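Local coordinates for avidin-related protein 4/5 (Gallus gallus, PDB 1Y55) that binds biotin, probably with high affinity as in avidin itself, within the eight-stranded antiparallel beta barrel of each of its four subunits, at residues C4-K9 with P60-T65; T19-N24 with E28-Y33; V66-N69 with T74-F77. The protein carries 1 engineered substitution. One frame throughout, in Å; residues are numbered along the deposited sequence.

How the contacts relate
The three contacts sample one closed antiparallel barrel at different depths. Contact 1 is buried and packs the loop at the start of the chain into the interior, setting C4-K9 against strand 61-67; its chemistry is apolar. Contact 2 is a beta hairpin, partly buried, where Phe29 and Ile20 face inward while Arg21, threonines and waters occupy the outer side. Contact 3, another hairpin, is buried again and continues strand 61-67 into the biotin pocket. Contacts 1 and 2 meet where Gly8 pairs with Ile20, and contacts 2 and 3 both touch biotin, through Tyr33 and through Trp68 and Thr75.

Contact 1 (C4-K9 with P60-T65); sequences CSLTGK and PTFGFT
The backbones of C4-K9 and P60-T65 stay well apart, with CA of Cys4 6.9 Å from CA of Pro60 and CA of Leu6 8.8 Å from CA of Phe62, a spacing too wide for strand pairing, so that side chains do most of the joining. The larger share falls to Leu6 and Phe62. In one of the two conformers modelled for Leu6, the CD1 methyl stands over the centre of the Phe62 ring, 3.7 Å from the centroid and 14° off the ring normal, a CH-pi contact on the face that may not hold for the other conformer. The two side chains meet at about a right angle. Phe62 offers this face because its CG is tucked between the backbone N and the carbonyl carbon (chi1 61°). Replacing Phe62 by an alanine is likely to open a gap beneath CD1 of Leu6 and leave that branch without the surface on which it rests.

Nearer the chain start, the Pro60 ring slides in beside Cys4: its CG lies 3.4 Å from the carbonyl O of Cys4, and its CD 3.8 Å from CB of the same cysteine. Cys4 also packs on Cys81 of strand 74-83, consistent with the disulfide known in avidins. Leu91 reaches both Leu6 and Phe62, while Gln53 touches Leu6, Pro60 and Phe62.

The side chain of Phe62 is about 12 Å from a bound biotin. The loop leading into strand 8-12 thus sends Leu6 into the interior against strand 61-67, not a sheet neighbour of strand 8-12: apolar core packing of the avidin beta barrel.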
# COMPACT_ATOMS: atom_id res chain seq x y z
N CYS A 4 -22.30 -14.70 -0.28
CA CYS A 4 -21.44 -14.33 0.87
C CYS A 4 -22.02 -12.98 1.43
O CYS A 4 -22.05 -11.97 0.72
CB CYS A 4 -19.93 -14.14 0.42
SG CYS A 4 -18.36 -15.08 0.96
N SER A 5 -22.50 -12.99 2.68
CA SER A 5 -22.84 -11.78 3.44
C SER A 5 -21.81 -11.67 4.56
O SER A 5 -21.42 -12.69 5.13
CB SER A 5 -24.27 -11.88 4.00
OG SER A 5 -24.52 -10.96 5.05
N LEU A 6 -21.41 -10.45 4.90
CA LEU A 6 -20.41 -10.25 5.96
C LEU A 6 -20.99 -10.42 7.37
O LEU A 6 -20.25 -10.51 8.34
CB LEU A 6 -19.72 -8.88 5.82
CG LEU A 6 -18.64 -8.75 4.74
CD1 LEU A 6 -17.56 -7.74 5.14
CD2 LEU A 6 -17.98 -10.06 4.44
N THR A 7 -22.32 -10.49 7.48
CA THR A 7 -22.96 -10.77 8.77
C THR A 7 -22.42 -12.03 9.45
O THR A 7 -22.33 -13.09 8.84
CB THR A 7 -24.46 -10.90 8.57
OG1 THR A 7 -24.97 -9.69 7.99
CG2 THR A 7 -25.20 -11.06 9.91
N GLY A 8 -22.07 -11.89 10.73
CA GLY A 8 -21.57 -12.98 11.56
C GLY A 8 -20.24 -12.64 12.20
O GLY A 8 -19.75 -11.52 12.11
N LYS A 9 -19.64 -13.63 12.85
CA LYS A 9 -18.37 -13.45 13.56
C LYS A 9 -17.25 -14.10 12.76
O LYS A 9 -17.41 -15.20 12.22
CB LYS A 9 -18.47 -14.06 14.96
CG LYS A 9 -17.38 -13.63 15.95
CD LYS A 9 -17.57 -14.27 17.33
CE LYS A 9 -18.75 -13.70 18.10
NZ LYS A 9 -18.46 -12.37 18.67
N PRO A 60 -18.97 -10.76 -3.09
CA PRO A 60 -18.88 -9.30 -3.14
C PRO A 60 -17.55 -8.75 -2.69
O PRO A 60 -16.91 -9.30 -1.79
CB PRO A 60 -19.97 -8.86 -2.16
CG PRO A 60 -20.03 -9.98 -1.18
CD PRO A 60 -19.88 -11.21 -2.02
N THR A 61 -17.17 -7.62 -3.29
CA THR A 61 -16.14 -6.77 -2.68
C THR A 61 -16.83 -5.91 -1.58
O THR A 61 -18.07 -5.73 -1.55
CB THR A 61 -15.44 -5.95 -3.69
OG1 THR A 61 -14.82 -6.66 -4.76
CG2 THR A 61 -16.23 -4.83 -4.12
N PHE A 62 -16.01 -5.36 -0.70
CA PHE A 62 -16.50 -4.59 0.44
C PHE A 62 -15.38 -3.71 0.97
O PHE A 62 -14.20 -3.92 0.64
CB PHE A 62 -17.03 -5.53 1.56
CG PHE A 62 -15.98 -6.45 2.10
CD1 PHE A 62 -15.09 -6.00 3.08
CD2 PHE A 62 -15.82 -7.73 1.59
CE1 PHE A 62 -14.07 -6.83 3.54
CE2 PHE A 62 -14.83 -8.55 2.07
CZ PHE A 62 -13.96 -8.11 3.04
N GLY A 63 -15.75 -2.78 1.82
CA GLY A 63 -14.82 -1.99 2.60
C GLY A 63 -15.44 -1.68 3.94
O GLY A 63 -16.67 -1.65 4.08
N PHE A 64 -14.60 -1.42 4.95
CA PHE A 64 -15.08 -0.91 6.21
C PHE A 64 -13.99 -0.10 6.90
O PHE A 64 -12.81 -0.26 6.65
CB PHE A 64 -15.68 -2.01 7.13
CG PHE A 64 -14.74 -3.12 7.54
CD1 PHE A 64 -13.95 -3.01 8.69
CD2 PHE A 64 -14.69 -4.29 6.82
CE1 PHE A 64 -13.13 -4.05 9.08
CE2 PHE A 64 -13.85 -5.32 7.22
CZ PHE A 64 -13.08 -5.18 8.36
N THR A 65 -14.44 0.76 7.80
CA THR A 65 -13.61 1.60 8.65
C THR A 65 -13.77 1.15 10.08
O THR A 65 -14.90 0.95 10.55
CB THR A 65 -14.09 3.06 8.53
OG1 THR A 65 -13.93 3.52 7.19
CG2 THR A 65 -13.26 3.98 9.41

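Contact 2 (T19-N24 with E28-Y33); sequences TIRAVN and EFTGTY. With BTN (biotin), chain C.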
# COMPACT_ATOMS: atom_id res chain seq x y z
N THR A 19 -17.25 -8.86 14.55
CA THR A 19 -18.63 -9.25 14.53
C THR A 19 -19.38 -8.23 13.70
O THR A 19 -19.36 -7.05 14.00
CB THR A 19 -19.19 -9.28 15.94
OG1 THR A 19 -18.36 -10.12 16.77
CG2 THR A 19 -20.58 -9.93 15.95
N ILE A 20 -20.04 -8.70 12.66
CA ILE A 20 -20.75 -7.84 11.74
C ILE A 20 -22.24 -8.13 11.86
O ILE A 20 -22.66 -9.31 11.88
CB ILE A 20 -20.23 -8.04 10.32
CG1 ILE A 20 -18.78 -7.55 10.26
CG2 ILE A 20 -21.12 -7.29 9.28
CD1 ILE A 20 -18.04 -7.73 8.96
N ARG A 21 -23.04 -7.07 11.90
CA ARG A 21 -24.47 -7.18 12.08
C ARG A 21 -25.15 -7.28 10.70
O ARG A 21 -24.50 -7.61 9.71
CB ARG A 21 -24.97 -5.98 12.91
CG ARG A 21 -24.32 -5.86 14.29
CD ARG A 21 -24.96 -4.79 15.17
NE ARG A 21 -24.29 -4.63 16.47
CZ ARG A 21 -23.24 -3.85 16.71
NH1 ARG A 21 -22.69 -3.15 15.73
NH2 ARG A 21 -22.73 -3.77 17.93
N ALA A 22 -26.46 -7.06 10.65
CA ALA A 22 -27.21 -7.22 9.41
C ALA A 22 -26.71 -6.28 8.33
O ALA A 22 -26.39 -5.12 8.59
CB ALA A 22 -28.68 -6.98 9.66
N VAL A 23 -26.65 -6.79 7.11
CA VAL A 23 -26.32 -5.99 5.94
C VAL A 23 -27.63 -5.49 5.34
O VAL A 23 -28.53 -6.28 5.07
CB VAL A 23 -25.55 -6.82 4.92
CG1 VAL A 23 -25.24 -6.01 3.68
CG2 VAL A 23 -24.26 -7.37 5.52
N ASN A 24 -27.76 -4.19 5.16
CA ASN A 24 -29.02 -3.62 4.69
C ASN A 24 -29.13 -3.69 3.17
O ASN A 24 -28.26 -4.25 2.51
CB ASN A 24 -29.26 -2.24 5.29
CG ASN A 24 -28.42 -1.14 4.67
OD1 ASN A 24 -27.75 -1.33 3.67
ND2 ASN A 24 -28.47 0.03 5.29
N GLU A 28 -24.87 -1.67 3.42
CA GLU A 28 -24.23 -1.10 4.58
C GLU A 28 -24.32 -2.04 5.78
O GLU A 28 -25.31 -2.73 5.98
CB GLU A 28 -24.86 0.23 4.95
CG GLU A 28 -24.83 1.25 3.84
CD GLU A 28 -25.65 2.47 4.19
OE1 GLU A 28 -26.77 2.30 4.74
OE2 GLU A 28 -25.19 3.58 3.89
N PHE A 29 -23.27 -2.02 6.60
CA PHE A 29 -23.22 -2.82 7.82
C PHE A 29 -22.42 -2.12 8.89
O PHE A 29 -21.52 -1.34 8.63
CB PHE A 29 -22.65 -4.21 7.55
CG PHE A 29 -21.28 -4.21 6.94
CD1 PHE A 29 -20.13 -4.18 7.73
CD2 PHE A 29 -21.12 -4.26 5.56
CE1 PHE A 29 -18.86 -4.19 7.15
CE2 PHE A 29 -19.85 -4.25 4.99
CZ PHE A 29 -18.72 -4.23 5.78
N THR A 30 -22.78 -2.45 10.13
CA THR A 30 -22.00 -2.06 11.28
C THR A 30 -21.53 -3.29 12.01
O THR A 30 -21.92 -4.41 11.70
CB THR A 30 -22.83 -1.14 12.17
OG1 THR A 30 -21.96 -0.40 13.05
CG2 THR A 30 -23.85 -1.92 13.00
N GLY A 31 -20.66 -3.09 12.98
CA GLY A 31 -20.14 -4.18 13.75
C GLY A 31 -19.14 -3.71 14.77
O GLY A 31 -18.99 -2.53 15.05
N THR A 32 -18.43 -4.68 15.32
CA THR A 32 -17.36 -4.42 16.28
C THR A 32 -16.12 -5.22 15.90
O THR A 32 -16.20 -6.24 15.22
CB THR A 32 -17.77 -4.77 17.71
OG1 THR A 32 -18.03 -6.17 17.78
CG2 THR A 32 -19.03 -4.03 18.15
N TYR A 33 -14.99 -4.72 16.36
CA TYR A 33 -13.69 -5.28 16.03
C TYR A 33 -12.87 -5.34 17.31
O TYR A 33 -12.69 -4.31 17.97
CB TYR A 33 -12.99 -4.41 14.98
CG TYR A 33 -11.91 -5.12 14.20
CD1 TYR A 33 -10.66 -5.37 14.75
CD2 TYR A 33 -12.13 -5.54 12.90
CE1 TYR A 33 -9.66 -6.02 14.02
CE2 TYR A 33 -11.15 -6.18 12.17
CZ TYR A 33 -9.92 -6.43 12.73
OH TYR A 33 -8.98 -7.09 11.97
C11 BTN C . -3.87 0.98 17.27
O11 BTN C . -2.73 0.22 17.30
O12 BTN C . -3.90 2.19 17.73
C10 BTN C . -5.12 0.46 16.70
C9 BTN C . -5.14 -1.03 16.45
C8 BTN C . -4.60 -1.39 15.07
C7 BTN C . -4.65 -2.91 14.83
C2 BTN C . -4.29 -3.31 13.37
S1 BTN C . -5.50 -2.88 12.15
C6 BTN C . -4.56 -3.84 10.95
C5 BTN C . -4.14 -5.11 11.69
N1 BTN C . -5.14 -6.16 11.65
C3 BTN C . -5.61 -6.42 12.86
O3 BTN C . -6.54 -7.33 13.10
N2 BTN C . -5.03 -5.67 13.78
C4 BTN C . -4.02 -4.81 13.19
O HOH W 1 -16.29 -8.50 17.65
O HOH W 2 -20.93 -0.95 16.34
O HOH W 3 -25.50 -3.50 10.40
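Asn24 turns its CG between the backbone N and the carbonyl carbon (chi1 75°), while Glu28 sets CG beside its own backbone N (chi1 -57°), and these torsions bring amide and carboxylate together. ND2 of Asn24 donates to OE1 of Glu28 at 2.9 Å, on the anti lone pair and almost within the amide plane, although the two flat groups are turned 33° apart. OD1 of the same amide receives the Glu28 N-H from above its carbonyl plane. With Asn24 N bonded to Glu28 O as well, three bonds close this end of the hairpin.

Farther along, Thr19 and Thr32 form an antiparallel hydrogen-bonded pair, their side chains side by side and joined through a water that bonds to both hydroxyls; Thr19 OG1 is also hydrogen-bonded to Lys9 NZ. Arg21 N gives Thr30 O a nearly straight bond of 2.9 Å. The extended Arg21 chain then runs across the outer side, where NH1 lies 3.2 Å from CG2 of Thr30, near the guanidinium plane, and a water links NH1 to Gly31 O. CA of Gly31 lies 3.0 Å from Thr19 O, so the strands come close here.

On the inner side, CG2 of Ile20 meets CD1 of Phe29 at 3.6 Å, and Phe29 also packs on Leu6 and Phe64. Beyond the paired residues, Tyr33 OH donates to O3 of biotin at 2.7 Å, the oxygen lying in the ring plane at its edge; Asn12 and Ser16 are among the other residues hydrogen-bonded to the ligand. This is a beta hairpin of the avidin barrel, whose second strand runs on into the biotin site.

Contact 3 (V66-N69 with T74-F77); sequences VHWN and TTVF. With BTN (biotin), chain C.
Trp68 and Thr75 meet at the biotin itself. The indole NE1 donates to OG1 of Thr75 at 2.9 Å with an angle of 154°, and that oxygen lies only 3° out of the ring plane, at the edge. Over one indole face runs the ligand's valerate chain: C9 of biotin sits above the ring centre, and C10 comes within 3.5 Å of CG of Trp68. Thr75 OG1 also approaches the biotin sulfur S1, at 3.5 Å.

Behind this first shell, CG1 of Val66 backs the opposite indole face, offset toward the rim, placing the ring between valine and ligand. Its other methyl, CG2, reaches CE1 of Phe77 at 4.0 Å, and the Phe77 ring turns an edge to biotin. Val66 and Thr75 are held as an antiparallel hydrogen-bonded pair: Val66 N to Thr75 O at 2.8 Å is nearly straight, while the return bond from Thr75 N to Val66 O is longer, 3.2 Å. Farther out, Tyr33 meets the Trp68 ring at about a right angle, and the ring of His67 stacks on His54 of the second subunit.

Apolar atoms on both indole faces and one in-plane bond at the edge imply that, with biotin bound, the ring's tilt and rotation are probably both constrained, giving the ligand an apolar wall whose buried N-H is satisfied by Thr75.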
# COMPACT_ATOMS: atom_id res chain seq x y z
N VAL A 66 -12.65 1.01 10.79
CA VAL A 66 -12.63 0.79 12.23
C VAL A 66 -12.15 2.06 12.91
O VAL A 66 -11.03 2.52 12.68
CB VAL A 66 -11.71 -0.38 12.64
CG1 VAL A 66 -11.81 -0.62 14.13
CG2 VAL A 66 -12.07 -1.64 11.88
N HIS A 67 -13.01 2.63 13.75
CA HIS A 67 -12.65 3.75 14.61
C HIS A 67 -12.15 3.17 15.93
O HIS A 67 -12.93 2.72 16.76
CB HIS A 67 -13.86 4.68 14.82
CG HIS A 67 -13.73 5.61 15.99
ND1 HIS A 67 -13.52 6.98 15.94
CD2 HIS A 67 -13.79 5.30 17.30
CE1 HIS A 67 -13.49 7.45 17.18
NE2 HIS A 67 -13.64 6.45 18.03
N TRP A 68 -10.84 3.16 16.13
CA TRP A 68 -10.29 2.58 17.35
C TRP A 68 -10.72 3.44 18.54
O TRP A 68 -10.54 4.66 18.53
CB TRP A 68 -8.76 2.48 17.25
CG TRP A 68 -8.36 1.63 16.09
CD1 TRP A 68 -7.80 2.07 14.93
CD2 TRP A 68 -8.60 0.22 15.90
NE1 TRP A 68 -7.64 1.03 14.05
CE2 TRP A 68 -8.12 -0.12 14.62
CE3 TRP A 68 -9.15 -0.80 16.70
CZ2 TRP A 68 -8.18 -1.41 14.13
CZ3 TRP A 68 -9.20 -2.08 16.21
CH2 TRP A 68 -8.71 -2.38 14.94
N ASN A 69 -11.27 2.80 19.57
CA ASN A 69 -11.79 3.53 20.72
C ASN A 69 -10.74 3.82 21.77
O ASN A 69 -11.05 4.40 22.80
CB ASN A 69 -12.96 2.77 21.35
CG ASN A 69 -14.29 3.08 20.69
OD1 ASN A 69 -14.39 3.83 19.71
ND2 ASN A 69 -15.33 2.46 21.22
N THR A 74 -7.07 5.24 12.86
CA THR A 74 -8.19 4.67 12.13
C THR A 74 -7.64 3.62 11.17
O THR A 74 -6.60 3.85 10.58
CB THR A 74 -8.91 5.75 11.32
OG1 THR A 74 -9.46 6.74 12.20
CG2 THR A 74 -10.10 5.18 10.55
N THR A 75 -8.32 2.48 11.02
CA THR A 75 -7.96 1.53 9.97
C THR A 75 -9.10 1.39 8.98
O THR A 75 -10.26 1.36 9.37
CB THR A 75 -7.61 0.16 10.54
OG1 THR A 75 -6.54 0.35 11.47
CG2 THR A 75 -7.15 -0.83 9.46
N VAL A 76 -8.77 1.26 7.70
CA VAL A 76 -9.72 0.81 6.70
C VAL A 76 -9.26 -0.52 6.14
O VAL A 76 -8.07 -0.75 5.94
CB VAL A 76 -9.92 1.85 5.57
CG1 VAL A 76 -10.59 3.11 6.10
CG2 VAL A 76 -8.60 2.20 4.87
N PHE A 77 -10.24 -1.38 5.89
CA PHE A 77 -10.05 -2.68 5.26
C PHE A 77 -10.87 -2.74 3.97
O PHE A 77 -12.01 -2.28 3.94
CB PHE A 77 -10.57 -3.82 6.15
CG PHE A 77 -9.79 -4.07 7.40
CD1 PHE A 77 -9.96 -3.26 8.52
CD2 PHE A 77 -8.93 -5.16 7.51
CE1 PHE A 77 -9.28 -3.53 9.70
CE2 PHE A 77 -8.24 -5.41 8.70
CZ PHE A 77 -8.42 -4.59 9.77
C11 BTN C . -3.87 0.98 17.27
O11 BTN C . -2.73 0.22 17.30
O12 BTN C . -3.90 2.19 17.73
C10 BTN C . -5.12 0.46 16.70
C9 BTN C . -5.14 -1.03 16.45
C8 BTN C . -4.60 -1.39 15.07
C7 BTN C . -4.65 -2.91 14.83
C2 BTN C . -4.29 -3.31 13.37
S1 BTN C . -5.50 -2.88 12.15
C6 BTN C . -4.56 -3.84 10.95
C5 BTN C . -4.14 -5.11 11.69
N1 BTN C . -5.14 -6.16 11.65
C3 BTN C . -5.61 -6.42 12.86
O3 BTN C . -6.54 -7.33 13.10
N2 BTN C . -5.03 -5.67 13.78
C4 BTN C . -4.02 -4.81 13.19
O HOH W 4 -12.34 6.88 12.70